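Long-range contacts in alpha-acetolactate decarboxylase (Bacillus subtilis subsp. subtilis str. 168, PDB 5XNE), which catalyses the decarboxylation of (2S)-2-acetolactate to (R)-acetoin, a product the cell can excrete: residues B[10-14]-B[228-233]; B[29-35]-B[73-78]. One frame throughout, in Å; residues are numbered along the deposited sequence.

Contact 1 of 2, residues B[10-14]-B[228-233]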
# COMPACT_ATOMS: atom_id res chain seq x y z
N MET B 10 -7.63 6.25 1.32
CA MET B 10 -8.87 6.72 0.72
C MET B 10 -10.07 6.05 1.38
O MET B 10 -11.11 6.67 1.55
CB MET B 10 -8.87 6.45 -0.80
CG MET B 10 -10.10 6.98 -1.50
SD MET B 10 -10.15 8.78 -1.44
CE MET B 10 -11.75 9.10 -2.16
N THR B 11 -9.91 4.79 1.78
CA THR B 11 -11.05 4.13 2.40
C THR B 11 -11.39 4.73 3.77
O THR B 11 -12.56 4.68 4.19
CB THR B 11 -10.82 2.64 2.55
OG1 THR B 11 -9.63 2.40 3.30
CG2 THR B 11 -10.73 1.98 1.15
N SER B 12 -10.42 5.31 4.47
CA SER B 12 -10.74 6.02 5.72
C SER B 12 -11.54 7.28 5.42
O SER B 12 -12.50 7.62 6.15
CB SER B 12 -9.46 6.34 6.52
OG SER B 12 -9.77 6.96 7.78
N LEU B 13 -11.16 7.99 4.36
CA LEU B 13 -11.93 9.14 3.92
C LEU B 13 -13.37 8.73 3.55
O LEU B 13 -14.33 9.40 3.93
CB LEU B 13 -11.23 9.82 2.74
CG LEU B 13 -11.36 11.33 2.60
CD1 LEU B 13 -10.77 12.09 3.79
CD2 LEU B 13 -10.74 11.79 1.28
N LEU B 14 -13.52 7.61 2.84
CA LEU B 14 -14.85 7.11 2.48
C LEU B 14 -15.73 6.93 3.71
O LEU B 14 -16.92 7.22 3.67
CB LEU B 14 -14.75 5.78 1.72
CG LEU B 14 -14.23 5.78 0.29
CD1 LEU B 14 -14.28 4.34 -0.25
CD2 LEU B 14 -15.04 6.73 -0.60
N ASP B 228 -17.16 2.85 -4.71
CA ASP B 228 -17.43 4.05 -3.94
C ASP B 228 -16.39 5.11 -4.29
O ASP B 228 -16.70 6.30 -4.38
CB ASP B 228 -17.45 3.76 -2.44
CG ASP B 228 -18.72 3.03 -2.01
OD1 ASP B 228 -19.64 2.88 -2.84
OD2 ASP B 228 -18.81 2.63 -0.83
N ILE B 229 -15.16 4.67 -4.53
CA ILE B 229 -14.12 5.59 -4.99
C ILE B 229 -14.45 6.12 -6.39
O ILE B 229 -14.30 7.32 -6.65
CB ILE B 229 -12.73 4.90 -4.98
CG1 ILE B 229 -12.25 4.73 -3.54
CG2 ILE B 229 -11.70 5.73 -5.77
CD1 ILE B 229 -10.94 3.97 -3.39
N GLU B 230 -14.93 5.25 -7.28
CA GLU B 230 -15.39 5.69 -8.59
C GLU B 230 -16.42 6.80 -8.47
O GLU B 230 -16.37 7.80 -9.19
CB GLU B 230 -15.99 4.54 -9.39
CG GLU B 230 -14.98 3.58 -10.00
CD GLU B 230 -15.59 2.79 -11.15
OE1 GLU B 230 -16.71 3.14 -11.57
OE2 GLU B 230 -14.94 1.83 -11.61
N THR B 231 -17.35 6.62 -7.55
CA THR B 231 -18.44 7.56 -7.34
C THR B 231 -17.96 8.92 -6.83
O THR B 231 -18.38 9.96 -7.35
CB THR B 231 -19.47 6.99 -6.34
OG1 THR B 231 -20.15 5.88 -6.94
CG2 THR B 231 -20.48 8.06 -5.94
N THR B 232 -17.10 8.92 -5.82
CA THR B 232 -16.68 10.17 -5.20
C THR B 232 -15.67 10.91 -6.08
O THR B 232 -15.64 12.14 -6.10
CB THR B 232 -16.07 9.94 -3.79
OG1 THR B 232 -14.87 9.16 -3.89
CG2 THR B 232 -17.06 9.20 -2.88
N GLU B 233 -14.87 10.16 -6.83
CA GLU B 233 -13.74 10.79 -7.53
C GLU B 233 -14.08 11.22 -8.94
O GLU B 233 -13.32 11.97 -9.56
CB GLU B 233 -12.55 9.84 -7.55
CG GLU B 233 -12.07 9.47 -6.15
CD GLU B 233 -11.80 10.69 -5.29
OE1 GLU B 233 -10.67 11.23 -5.37
OE2 GLU B 233 -12.71 11.10 -4.53

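Contact 2 of 2, residues B[29-35]-B[73-78]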
# COMPACT_ATOMS: atom_id res chain seq x y z
N LYS B 29 9.33 18.33 4.47
CA LYS B 29 10.10 17.14 4.80
C LYS B 29 9.84 15.99 3.83
O LYS B 29 10.65 15.06 3.74
CB LYS B 29 9.77 16.65 6.22
CG LYS B 29 9.96 17.68 7.32
CD LYS B 29 9.66 17.07 8.69
CE LYS B 29 10.01 18.03 9.83
NZ LYS B 29 9.28 19.34 9.73
N TYR B 30 8.71 16.03 3.13
CA TYR B 30 8.24 14.87 2.37
C TYR B 30 8.01 15.11 0.89
O TYR B 30 7.87 14.16 0.13
CB TYR B 30 6.94 14.33 2.99
CG TYR B 30 7.11 13.90 4.41
CD1 TYR B 30 7.92 12.81 4.72
CD2 TYR B 30 6.47 14.58 5.44
CE1 TYR B 30 8.09 12.41 6.04
CE2 TYR B 30 6.63 14.19 6.75
CZ TYR B 30 7.44 13.10 7.04
OH TYR B 30 7.60 12.71 8.35
N GLY B 31 7.97 16.37 0.48
CA GLY B 31 7.84 16.64 -0.93
C GLY B 31 7.72 18.10 -1.27
O GLY B 31 7.56 18.95 -0.39
N ASP B 32 7.79 18.38 -2.57
CA ASP B 32 7.53 19.71 -3.08
C ASP B 32 6.36 19.72 -4.06
O ASP B 32 6.13 20.69 -4.76
CB ASP B 32 8.77 20.28 -3.76
CG ASP B 32 9.36 19.35 -4.81
OD1 ASP B 32 8.62 18.58 -5.45
OD2 ASP B 32 10.60 19.41 -4.99
N PHE B 33 5.62 18.61 -4.09
CA PHE B 33 4.58 18.36 -5.07
C PHE B 33 3.53 17.47 -4.41
O PHE B 33 3.89 16.54 -3.72
CB PHE B 33 5.21 17.65 -6.28
CG PHE B 33 4.26 17.30 -7.39
CD1 PHE B 33 3.42 16.18 -7.29
CD2 PHE B 33 4.28 18.02 -8.57
CE1 PHE B 33 2.59 15.83 -8.33
CE2 PHE B 33 3.46 17.66 -9.62
CZ PHE B 33 2.62 16.54 -9.51
N GLY B 34 2.25 17.78 -4.59
CA GLY B 34 1.24 16.87 -4.08
C GLY B 34 -0.19 17.37 -4.17
O GLY B 34 -0.45 18.50 -4.61
N ILE B 35 -1.12 16.49 -3.78
CA ILE B 35 -2.56 16.77 -3.80
C ILE B 35 -3.20 16.13 -2.58
O ILE B 35 -2.60 15.31 -1.90
CB ILE B 35 -3.26 16.24 -5.08
CG1 ILE B 35 -3.10 14.73 -5.21
CG2 ILE B 35 -2.74 16.95 -6.33
CD1 ILE B 35 -3.98 14.10 -6.29
N CYS B 73 -3.64 12.93 1.92
CA CYS B 73 -2.89 13.67 0.92
C CYS B 73 -1.71 12.81 0.48
O CYS B 73 -1.41 11.77 1.09
CB CYS B 73 -2.43 15.05 1.47
SG CYS B 73 -1.74 15.07 3.15
N SER B 74 -1.06 13.24 -0.62
CA SER B 74 0.02 12.49 -1.24
C SER B 74 1.10 13.49 -1.66
O SER B 74 0.76 14.51 -2.26
CB SER B 74 -0.47 11.70 -2.47
OG SER B 74 -1.64 10.94 -2.22
N PHE B 75 2.37 13.18 -1.38
CA PHE B 75 3.48 14.09 -1.70
C PHE B 75 4.64 13.38 -2.36
O PHE B 75 4.83 12.18 -2.16
CB PHE B 75 4.01 14.78 -0.44
CG PHE B 75 2.96 15.52 0.31
CD1 PHE B 75 2.54 16.77 -0.12
CD2 PHE B 75 2.40 14.97 1.45
CE1 PHE B 75 1.55 17.45 0.57
CE2 PHE B 75 1.41 15.65 2.14
CZ PHE B 75 0.99 16.89 1.71
N THR B 76 5.43 14.13 -3.11
CA THR B 76 6.70 13.59 -3.57
C THR B 76 7.64 14.74 -3.86
O THR B 76 7.20 15.90 -3.96
CB THR B 76 6.54 12.73 -4.83
OG1 THR B 76 7.70 11.90 -4.99
CG2 THR B 76 6.35 13.59 -6.06
N PHE B 77 8.92 14.43 -3.98
CA PHE B 77 9.87 15.39 -4.51
C PHE B 77 9.95 15.14 -6.00
O PHE B 77 10.49 14.12 -6.45
CB PHE B 77 11.24 15.26 -3.83
CG PHE B 77 11.27 15.80 -2.43
CD1 PHE B 77 11.22 17.18 -2.21
CD2 PHE B 77 11.30 14.94 -1.34
CE1 PHE B 77 11.23 17.68 -0.92
CE2 PHE B 77 11.31 15.44 -0.05
CZ PHE B 77 11.27 16.81 0.17
N PHE B 78 9.36 16.06 -6.76
CA PHE B 78 9.18 15.89 -8.18
C PHE B 78 10.51 16.03 -8.91
O PHE B 78 11.27 16.96 -8.65
CB PHE B 78 8.17 16.90 -8.71
CG PHE B 78 7.69 16.62 -10.10
CD1 PHE B 78 8.44 17.00 -11.21
CD2 PHE B 78 6.46 16.00 -10.31
CE1 PHE B 78 7.99 16.73 -12.49
CE2 PHE B 78 6.00 15.73 -11.58
CZ PHE B 78 6.76 16.11 -12.68
O HOH W 1 12.24 17.56 -6.24

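Contact 1 of 2, residues B[10-14]-B[228-233]
Met10 lies across the side of Ile229, its CG 3.7 Å from Ile229 CD1, and reaches on to the carboxy-terminal end of the partner segment. There its terminal methyl meets polar atoms: Met10 CE is 3.6 Å from Thr232 OG1 and 3.2 Å from Glu233 OE2. Those two oxygens are already joined, since Thr232 OG1 donates a hydrogen bond of 3.0 Å to Glu233 OE2, so the methyl abuts an internally paired polar group. One helical turn later Leu14 spreads over the same partner. Its CD1 packs 3.9 Å from both Asp228 CB and Ile229 CG1, while its CD2 lies 3.9 Å from Thr232 CG2.

The general principle is helix-helix packing through residues one turn apart: Met10 and Leu14 on one side, Asp228, Ile229, Thr232 and Glu233 on the other. The short axes cross at 73° and come no closer than 11.0 Å, so side chains bridge the gap; no hydrogen bond passes between the segments, and the contact is made by van der Waals packing. The contact joins the first helix of the chain, 10-14, to the last, 225-232, so an early and a late part of the sequence pack together. Helix 136-139 fills in beside both, with Met136 touching Met10, Leu13 and Glu233, and Val137 touching Thr232. Away from the apolar core, Asp228 OD2 is hydrogen-bonded to Asn222, and Thr11 packs on Tyr163 of the second subunit. The backbone carbonyl of Glu233 is hydrogen-bonded to His186, one of the three histidines at the zinc site.

Contact 2 of 2, residues B[29-35]-B[73-78]
Antiparallel pairing of Phe33, Gly34 and Ile35 with Thr76, Phe75 and Ser74 is opened by a classic beta bulge: Asp32 and Phe33 both face Thr76, and Asp32 N donates to Thr76 O (2.9 Å). The p rotamer of Asp32 brings OD1 within 2.9 Å of Phe78 N in a nearly straight hydrogen bond, while a water bridges OD2 to Phe78 O. Phe33 and Phe78, both t, bring their rings together obliquely, with centroids 4.8 Å apart. Phe77, in m, places its ring face under Gly31, whose CA makes a CH-pi contact 3.5 Å from the centroid. Phe75 projects from the opposite face of the sheet to Phe33, and its m rotamer lays the ring beside Gly34, with Phe75 CD1 4.2 Å from Gly34 CA; a beta-carbon on Gly34 would clash with Phe75 CD1 and Ser74 O. Just before the bulge, Tyr30 stacks on Tyr5.

Within the large mixed sheet, strand 33-37 runs between 44-48 and 73-76, and strand 3-7 flanks 73-76 beyond. The face carrying Phe33, Ile35, Ser74 and Thr76 packs against Phe158 of strand 151-160, Phe33 meeting it edge-to-face, while Phe33, Thr76 and Phe78 touch Ala111 of strand 109-115.

Contact 2 is nested along the sequence inside the loop closed by contact 1. The two lie on opposite sides of the chain's centre, with their centres 21 Å apart and nearest atoms about 7 Å apart, so they do not touch. The zinc ion held by His173, His175 and His186 gives them a common reference: the side chain of Glu233 in contact 1 is about 4 Å from it, and that of Ile35 in contact 2 about 5 Å. Each contact thus has one side chain near the metal. Strand 3-7 connects them, pairing with 73-76 shortly before the chain enters helix 10-14.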